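Local coordinates for 3-oxoadipate enol-lactonase (Burkholderia xenovorans, PDB 2XUA), which probably hydrolyses 3-oxoadipate enol-lactone to 3-oxoadipate, a late step in the bacterial breakdown of catechols, at residues E133-R138 and A192-D197; N124-I129 and P222-E227. All coordinates share one frame; numbering follows the deposited sequence.

Contact 1. Residues E133-R138 and A192-D197; sequences EVWVPR and AIDAAD. With SHF (laevulinic acid), chain C.
Ile193 and Asp194 pack against one side of the Trp135 indole. The tight part runs along the indole from CB and CD1, where Asp194 lies, to CZ2 and CH2, where Ile193 lies. Ile193 brings its CG2 branch to 3.6 Å from Trp135 CZ2, approaching obliquely, and its CD1 reaches Trp135 CH2 at 4.0 Å. Ile193 CB sits 4.2 Å above the ring plane, displaced toward the rim. Asp194 N lies over the same face. The Asp194 side chain runs past the root of the indole in the opposite direction. Its CG is anti to the backbone N (chi1 -169°), which carries the carboxylate alongside the tryptophan. OD1 lies 3.5 Å from Trp135 CD1, and CB is 3.6 Å from Trp135 CB. The carboxylate and ring planes are 43° apart. Asp194 OD1 forms a salt bridge with Arg128, and Trp135 NE1 donates to Ile129 O, so these two atoms each have a partner. As in many alpha/beta hydrolases, a helical cap is inserted after the strand 117-123. This contact joins helices 132-145 and 183-195, the first and last of that insert. On the other side of the indole, Arg138 turns the edge of its guanidinium to Trp135, with CZ3 in its plane. A bend at chi3 (-83°) brings the group there. Arg138 NH2 then gives a weak hydrogen bond, 3.4 Å, to OH1 of laevulinic acid, which is also bound by Tyr186 and Arg157. The outer side of the contact is looser. There Val136, exposed to solvent, merely brings CG2 to 3.9 Å from Asp194 OD2.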
ATOM      1  N   GLU B 133       9.865  18.062 -23.347  1.00 23.65           N
ATOM      2  CA  GLU B 133      11.212  17.455 -23.258  1.00 24.24           C
ATOM      3  C   GLU B 133      11.302  16.471 -22.081  1.00 25.80           C
ATOM      4  O   GLU B 133      12.147  15.559 -22.080  1.00 25.82           O
ATOM      5  CB  GLU B 133      12.325  18.532 -23.156  1.00 25.82           C
ATOM      6  CG  GLU B 133      12.514  19.444 -24.409  1.00 27.56           C
ATOM      7  CD  GLU B 133      11.285  20.304 -24.787  1.00 33.28           C
ATOM      8  OE1 GLU B 133      10.627  20.857 -23.864  1.00 31.54           O
ATOM      9  OE2 GLU B 133      10.972  20.432 -26.024  1.00 34.00           O
ATOM     10  N   VAL B 134      10.401  16.613 -21.108  1.00 25.33           N
ATOM     11  CA  VAL B 134      10.386  15.661 -19.979  1.00 25.59           C
ATOM     12  C   VAL B 134       9.387  14.544 -20.290  1.00 23.62           C
ATOM     13  O   VAL B 134       9.721  13.383 -20.229  1.00 23.78           O
ATOM     14  CB  VAL B 134      10.070  16.347 -18.603  1.00 25.53           C
ATOM     15  CG1 VAL B 134       9.989  15.278 -17.478  1.00 26.78           C
ATOM     16  CG2 VAL B 134      11.149  17.319 -18.222  1.00 28.17           C
ATOM     17  N   TRP B 135       8.189  14.913 -20.696  1.00 23.06           N
ATOM     18  CA  TRP B 135       7.063  13.977 -20.723  1.00 21.10           C
ATOM     19  C   TRP B 135       7.067  13.077 -21.913  1.00 22.05           C
ATOM     20  O   TRP B 135       6.515  11.961 -21.865  1.00 20.81           O
ATOM     21  CB  TRP B 135       5.750  14.751 -20.722  1.00 21.60           C
ATOM     22  CG  TRP B 135       5.484  15.445 -19.410  1.00 20.39           C
ATOM     23  CD1 TRP B 135       5.319  16.773 -19.211  1.00 19.22           C
ATOM     24  CD2 TRP B 135       5.377  14.825 -18.109  1.00 21.40           C
ATOM     25  NE1 TRP B 135       5.100  17.033 -17.882  1.00 23.06           N
ATOM     26  CE2 TRP B 135       5.156  15.852 -17.181  1.00 19.05           C
ATOM     27  CE3 TRP B 135       5.436  13.489 -17.647  1.00 19.98           C
ATOM     28  CZ2 TRP B 135       4.980  15.604 -15.831  1.00 18.46           C
ATOM     29  CZ3 TRP B 135       5.239  13.238 -16.289  1.00 15.63           C
ATOM     30  CH2 TRP B 135       5.016  14.285 -15.403  1.00 15.25           C
ATOM     31  N   VAL B 136       7.617  13.563 -23.036  1.00 21.52           N
ATOM     32  CA  VAL B 136       7.561  12.744 -24.257  1.00 20.85           C
ATOM     33  C   VAL B 136       8.494  11.513 -24.135  1.00 21.30           C
ATOM     34  O   VAL B 136       8.041  10.367 -24.322  1.00 20.60           O
ATOM     35  CB  VAL B 136       7.771  13.622 -25.533  1.00 21.26           C
ATOM     36  CG1 VAL B 136       7.960  12.763 -26.787  1.00 23.95           C
ATOM     37  CG2 VAL B 136       6.598  14.530 -25.721  1.00 19.30           C
ATOM     38  N   PRO B 137       9.782  11.721 -23.754  1.00 20.70           N
ATOM     39  CA  PRO B 137      10.708  10.603 -23.495  1.00 21.63           C
ATOM     40  C   PRO B 137      10.272   9.734 -22.321  1.00 21.22           C
ATOM     41  O   PRO B 137      10.509   8.538 -22.294  1.00 22.40           O
ATOM     42  CB  PRO B 137      12.028  11.297 -23.082  1.00 21.72           C
ATOM     43  CG  PRO B 137      11.907  12.693 -23.554  1.00 22.50           C
ATOM     44  CD  PRO B 137      10.448  13.047 -23.639  1.00 21.79           C
ATOM     45  N   ARG B 138       9.640  10.336 -21.338  1.00 21.68           N
ATOM     46  CA  ARG B 138       9.152   9.582 -20.201  1.00 20.48           C
ATOM     47  C   ARG B 138       8.164   8.505 -20.604  1.00 19.40           C
ATOM     48  O   ARG B 138       8.281   7.342 -20.164  1.00 19.43           O
ATOM     49  CB  ARG B 138       8.518  10.533 -19.195  1.00 21.62           C
ATOM     50  CG  ARG B 138       8.269   9.839 -17.848  1.00 25.75           C
ATOM     51  CD  ARG B 138       7.519  10.769 -16.953  1.00 31.17           C
ATOM     52  NE  ARG B 138       8.249  11.793 -16.190  1.00 37.61           N
ATOM     53  CZ  ARG B 138       9.545  11.814 -15.896  1.00 37.52           C
ATOM     54  NH1 ARG B 138      10.352  10.857 -16.337  1.00 40.27           N
ATOM     55  NH2 ARG B 138      10.034  12.824 -15.152  1.00 33.13           N
ATOM     56  N   ALA B 192      -1.528  13.256 -20.644  1.00 19.28           N
ATOM     57  CA  ALA B 192      -2.452  14.222 -20.055  1.00 18.26           C
ATOM     58  C   ALA B 192      -1.837  15.451 -19.425  1.00 17.95           C
ATOM     59  O   ALA B 192      -2.371  16.571 -19.587  1.00 18.02           O
ATOM     60  CB  ALA B 192      -3.452  13.542 -19.055  1.00 18.26           C
ATOM     61  N   ILE B 193      -0.821  15.243 -18.569  1.00 16.82           N
ATOM     62  CA  ILE B 193      -0.200  16.343 -17.858  1.00 16.46           C
ATOM     63  C   ILE B 193       0.514  17.270 -18.898  1.00 17.45           C
ATOM     64  O   ILE B 193       0.435  18.497 -18.813  1.00 17.99           O
ATOM     65  CB  ILE B 193       0.811  15.801 -16.831  1.00 16.94           C
ATOM     66  CG1 ILE B 193       0.087  14.937 -15.742  1.00 16.46           C
ATOM     67  CG2 ILE B 193       1.645  16.913 -16.259  1.00 14.91           C
ATOM     68  CD1 ILE B 193       1.033  13.819 -15.210  1.00 17.70           C
ATOM     69  N   ASP B 194       1.204  16.663 -19.859  1.00 18.85           N
ATOM     70  CA  ASP B 194       2.013  17.470 -20.828  1.00 20.86           C
ATOM     71  C   ASP B 194       1.082  18.381 -21.636  1.00 21.00           C
ATOM     72  O   ASP B 194       1.429  19.534 -21.939  1.00 21.83           O
ATOM     73  CB  ASP B 194       2.823  16.526 -21.772  1.00 20.72           C
ATOM     74  CG  ASP B 194       3.871  17.288 -22.620  1.00 22.20           C
ATOM     75  OD1 ASP B 194       4.381  18.328 -22.168  1.00 20.38           O
ATOM     76  OD2 ASP B 194       4.184  16.834 -23.737  1.00 24.91           O
ATOM     77  N   ALA B 195      -0.123  17.885 -21.934  1.00 22.50           N
ATOM     78  CA  ALA B 195      -1.094  18.649 -22.748  1.00 23.13           C
ATOM     79  C   ALA B 195      -1.851  19.723 -21.983  1.00 24.77           C
ATOM     80  O   ALA B 195      -2.374  20.658 -22.575  1.00 25.27           O
ATOM     81  CB  ALA B 195      -2.040  17.723 -23.420  1.00 23.42           C
ATOM     82  N   ALA B 196      -1.904  19.607 -20.661  1.00 25.39           N
ATOM     83  CA  ALA B 196      -2.678  20.513 -19.836  1.00 26.13           C
ATOM     84  C   ALA B 196      -1.867  21.723 -19.487  1.00 26.99           C
ATOM     85  O   ALA B 196      -0.855  21.678 -18.782  1.00 29.05           O
ATOM     86  CB  ALA B 196      -3.167  19.814 -18.533  1.00 25.59           C
ATOM     87  N   ASP B 197      -2.322  22.854 -19.961  1.00 27.69           N
ATOM     88  CA  ASP B 197      -1.699  24.081 -19.539  1.00 26.75           C
ATOM     89  C   ASP B 197      -2.847  24.896 -19.004  1.00 26.85           C
ATOM     90  O   ASP B 197      -3.655  25.474 -19.774  1.00 25.96           O
ATOM     91  CB  ASP B 197      -0.993  24.740 -20.718  1.00 27.13           C
ATOM     92  CG  ASP B 197      -0.387  26.063 -20.348  1.00 29.60           C
ATOM     93  OD1 ASP B 197      -0.586  26.529 -19.206  1.00 24.96           O
ATOM     94  OD2 ASP B 197       0.250  26.647 -21.237  1.00 29.62           O
TER
HETATM   95  C4  SHF C1265       6.012  11.034 -11.614  1.00 26.30           C
HETATM   96  C5  SHF C1265       5.123  11.412 -10.422  1.00 24.90           C
HETATM   97  C3  SHF C1265       6.810  12.121 -12.352  1.00 26.34           C
HETATM   98  C2  SHF C1265       7.154  13.436 -11.606  1.00 34.54           C
HETATM   99  C1  SHF C1265       8.430  14.155 -12.215  1.00 35.39           C
HETATM  100  O4  SHF C1265       6.120   9.841 -11.952  1.00 18.91           O
HETATM  101  O1  SHF C1265       9.486  13.913 -11.601  1.00 36.43           O
HETATM  102  OH1 SHF C1265       8.349  14.982 -13.186  1.00 37.78           O

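Contact 2. Residues N124-I129 and P222-E227; sequences NTAARI and PAQGRE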
ATOM      1  N   ASN B 124       2.678  20.598  -4.315  1.00 15.27           N
ATOM      2  CA  ASN B 124       3.770  20.215  -5.197  1.00 14.10           C
ATOM      3  C   ASN B 124       3.344  20.182  -6.627  1.00 14.26           C
ATOM      4  O   ASN B 124       3.480  19.209  -7.285  1.00 12.22           O
ATOM      5  CB  ASN B 124       4.337  18.844  -4.744  1.00 14.74           C
ATOM      6  CG  ASN B 124       4.989  18.937  -3.424  1.00 18.43           C
ATOM      7  OD1 ASN B 124       6.128  19.467  -3.309  1.00 23.17           O
ATOM      8  ND2 ASN B 124       4.271  18.527  -2.378  1.00 14.06           N
ATOM      9  N   THR B 125       2.818  21.300  -7.114  1.00 14.75           N
ATOM     10  CA  THR B 125       2.147  21.296  -8.392  1.00 14.80           C
ATOM     11  C   THR B 125       2.416  22.623  -9.147  1.00 16.24           C
ATOM     12  O   THR B 125       3.198  23.454  -8.681  1.00 16.68           O
ATOM     13  CB  THR B 125       0.609  21.019  -8.205  1.00 15.02           C
ATOM     14  OG1 THR B 125       0.053  20.734  -9.473  1.00 12.76           O
ATOM     15  CG2 THR B 125      -0.094  22.228  -7.658  1.00 17.18           C
ATOM     16  N   ALA B 126       1.761  22.828 -10.300  1.00 16.88           N
ATOM     17  CA  ALA B 126       1.930  24.060 -11.093  1.00 17.11           C
ATOM     18  C   ALA B 126       0.746  24.015 -12.035  1.00 18.30           C
ATOM     19  O   ALA B 126       0.194  22.913 -12.248  1.00 19.11           O
ATOM     20  CB  ALA B 126       3.234  23.998 -11.991  1.00 16.14           C
ATOM     21  N   ALA B 127       0.388  25.159 -12.634  1.00 16.79           N
ATOM     22  CA  ALA B 127      -0.710  25.183 -13.615  1.00 18.28           C
ATOM     23  C   ALA B 127      -0.302  24.579 -14.975  1.00 17.98           C
ATOM     24  O   ALA B 127      -1.181  24.245 -15.804  1.00 19.77           O
ATOM     25  CB  ALA B 127      -1.276  26.599 -13.782  1.00 18.00           C
ATOM     26  N   ARG B 128       1.013  24.457 -15.177  1.00 18.25           N
ATOM     27  CA  ARG B 128       1.634  23.706 -16.271  1.00 19.21           C
ATOM     28  C   ARG B 128       2.881  22.988 -15.680  1.00 18.73           C
ATOM     29  O   ARG B 128       3.848  23.620 -15.211  1.00 19.84           O
ATOM     30  CB  ARG B 128       1.885  24.622 -17.528  1.00 20.89           C
ATOM     31  CG  ARG B 128       3.067  24.271 -18.457  1.00 25.83           C
ATOM     32  CD  ARG B 128       3.052  22.861 -18.905  1.00 29.04           C
ATOM     33  NE  ARG B 128       3.559  22.616 -20.259  1.00 31.42           N
ATOM     34  CZ  ARG B 128       3.785  21.387 -20.739  1.00 32.40           C
ATOM     35  NH1 ARG B 128       3.579  20.315 -19.966  1.00 33.65           N
ATOM     36  NH2 ARG B 128       4.189  21.212 -21.976  1.00 30.15           N
ATOM     37  N   ILE B 129       2.792  21.652 -15.603  1.00 17.69           N
ATOM     38  CA  ILE B 129       3.852  20.817 -14.975  1.00 17.05           C
ATOM     39  C   ILE B 129       4.780  20.299 -16.088  1.00 17.52           C
ATOM     40  O   ILE B 129       4.354  19.692 -17.087  1.00 18.11           O
ATOM     41  CB  ILE B 129       3.265  19.636 -14.129  1.00 15.39           C
ATOM     42  CG1 ILE B 129       2.403  20.178 -12.998  1.00 16.31           C
ATOM     43  CG2 ILE B 129       4.385  18.713 -13.552  1.00 15.88           C
ATOM     44  CD1 ILE B 129       1.504  19.104 -12.355  1.00 25.52           C
ATOM     45  N   PRO B 222       9.105  25.721  -6.417  1.00 19.59           N
ATOM     46  CA  PRO B 222       8.607  26.856  -5.589  1.00 21.26           C
ATOM     47  C   PRO B 222       8.155  28.047  -6.470  1.00 22.27           C
ATOM     48  O   PRO B 222       7.012  28.545  -6.336  1.00 21.37           O
ATOM     49  CB  PRO B 222       9.794  27.198  -4.705  1.00 20.30           C
ATOM     50  CG  PRO B 222      10.596  25.861  -4.641  1.00 20.50           C
ATOM     51  CD  PRO B 222      10.399  25.206  -5.954  1.00 19.82           C
ATOM     52  N   ALA B 223       8.996  28.433  -7.444  1.00 22.34           N
ATOM     53  CA  ALA B 223       8.672  29.530  -8.349  1.00 22.40           C
ATOM     54  C   ALA B 223       7.316  29.284  -9.049  1.00 22.26           C
ATOM     55  O   ALA B 223       6.467  30.170  -9.211  1.00 22.02           O
ATOM     56  CB  ALA B 223       9.807  29.692  -9.409  1.00 23.77           C
ATOM     57  N   GLN B 224       7.070  28.071  -9.452  1.00 20.99           N
ATOM     58  CA  GLN B 224       5.793  27.822 -10.069  1.00 21.67           C
ATOM     59  C   GLN B 224       4.607  27.856  -9.096  1.00 21.64           C
ATOM     60  O   GLN B 224       3.448  28.095  -9.514  1.00 21.29           O
ATOM     61  CB  GLN B 224       5.824  26.472 -10.743  1.00 21.73           C
ATOM     62  CG  GLN B 224       6.762  26.422 -11.993  1.00 24.43           C
ATOM     63  CD  GLN B 224       6.817  24.998 -12.581  1.00 25.65           C
ATOM     64  OE1 GLN B 224       7.168  24.059 -11.898  1.00 27.13           O
ATOM     65  NE2 GLN B 224       6.479  24.862 -13.846  1.00 28.45           N
ATOM     66  N   GLY B 225       4.924  27.529  -7.849  1.00 21.86           N
ATOM     67  CA  GLY B 225       4.023  27.502  -6.712  1.00 22.39           C
ATOM     68  C   GLY B 225       3.567  28.918  -6.406  1.00 23.49           C
ATOM     69  O   GLY B 225       2.382  29.164  -6.290  1.00 22.21           O
ATOM     70  N   ARG B 226       4.526  29.832  -6.252  1.00 25.00           N
ATOM     71  CA  ARG B 226       4.253  31.282  -6.213  1.00 24.39           C
ATOM     72  C   ARG B 226       3.439  31.871  -7.387  1.00 26.71           C
ATOM     73  O   ARG B 226       2.477  32.605  -7.162  1.00 28.11           O
ATOM     74  CB  ARG B 226       5.549  32.007  -5.883  1.00 25.27           C
ATOM     75  CG  ARG B 226       6.138  31.542  -4.503  1.00 21.80           C
ATOM     76  CD  ARG B 226       7.316  32.342  -4.045  1.00 27.40           C
ATOM     77  NE  ARG B 226       8.464  32.145  -4.943  1.00 37.01           N
ATOM     78  CZ  ARG B 226       9.488  31.288  -4.760  1.00 39.10           C
ATOM     79  NH1 ARG B 226       9.570  30.522  -3.675  1.00 43.15           N
ATOM     80  NH2 ARG B 226      10.459  31.221  -5.672  1.00 39.29           N
ATOM     81  N   GLU B 227       3.768  31.543  -8.637  1.00 26.95           N
ATOM     82  CA  GLU B 227       2.977  32.057  -9.760  1.00 28.09           C
ATOM     83  C   GLU B 227       1.533  31.583  -9.611  1.00 27.12           C
ATOM     84  O   GLU B 227       0.582  32.334  -9.866  1.00 25.04           O
ATOM     85  CB  GLU B 227       3.477  31.542 -11.099  1.00 28.00           C
ATOM     86  CG  GLU B 227       4.758  32.142 -11.597  1.00 34.79           C
ATOM     87  CD  GLU B 227       5.243  31.339 -12.796  1.00 41.60           C
ATOM     88  OE1 GLU B 227       4.521  31.411 -13.821  1.00 43.45           O
ATOM     89  OE2 GLU B 227       6.278  30.599 -12.684  1.00 44.02           O
TER
HETATM   90  O   HOH W   1       1.954  27.440 -11.744  1.00 20.70           O
HETATM   91  O   HOH W   2       6.529  23.749 -16.569  1.00 27.99           O
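The amide of Gln224 lies with one face against the methyl of Ala126. Ala126 CB is 3.8 Å from Gln224 CD and nearly as close to OE1 and NE2, so it sits over the group. At one end of the amide, OE1 accepts a hydrogen bond from the backbone N of Thr221, the residue just before the helix. At the other end, NE2 is 3.2 Å from Arg128 O. That oxygen lies well off the amide plane, on the Ala126 side, and the angle is too poor for a hydrogen bond. Farther along the helix, the flat guanidinium of Arg226 covers the 222-223 peptide, with Pro222 C 3.8 Å from its plane.

Segment 124-129 follows strand 117-123 and leads toward the cap. Helix 222-231 follows strand 209-214 of the hydrolase core. Two waters bridge them. One accepts from Ala127 N at 2.9 Å and donates to Gln224 O at 2.8 Å. The other donates to Arg128 O at 3.0 Å and accepts weakly from Gln224 NE2. The direct touch is thus a methyl on an amide face, and the polar link between loop and helix runs through water.

Overall arrangement
The centres of the two contacts are 15 Å apart, and contact 1 is nested in the chain loop that contact 2 closes. Loop 124-129 connects them. Two polar pairs make the link, Arg128 NH2 with Asp194 OD1 and Ile129 O with Trp135 NE1, each 2.9 Å long. The loop therefore touches residues of contact 1 in the cap and the core helix 222-231 at contact 2. Contact 1 supplies Arg138 to the laevulinic acid pocket. Contact 2 stands back from it, with the Gln224 side chain about 9 Å from the ligand. Both lie near Ser100, His244 and Asp217, probably the catalytic triad.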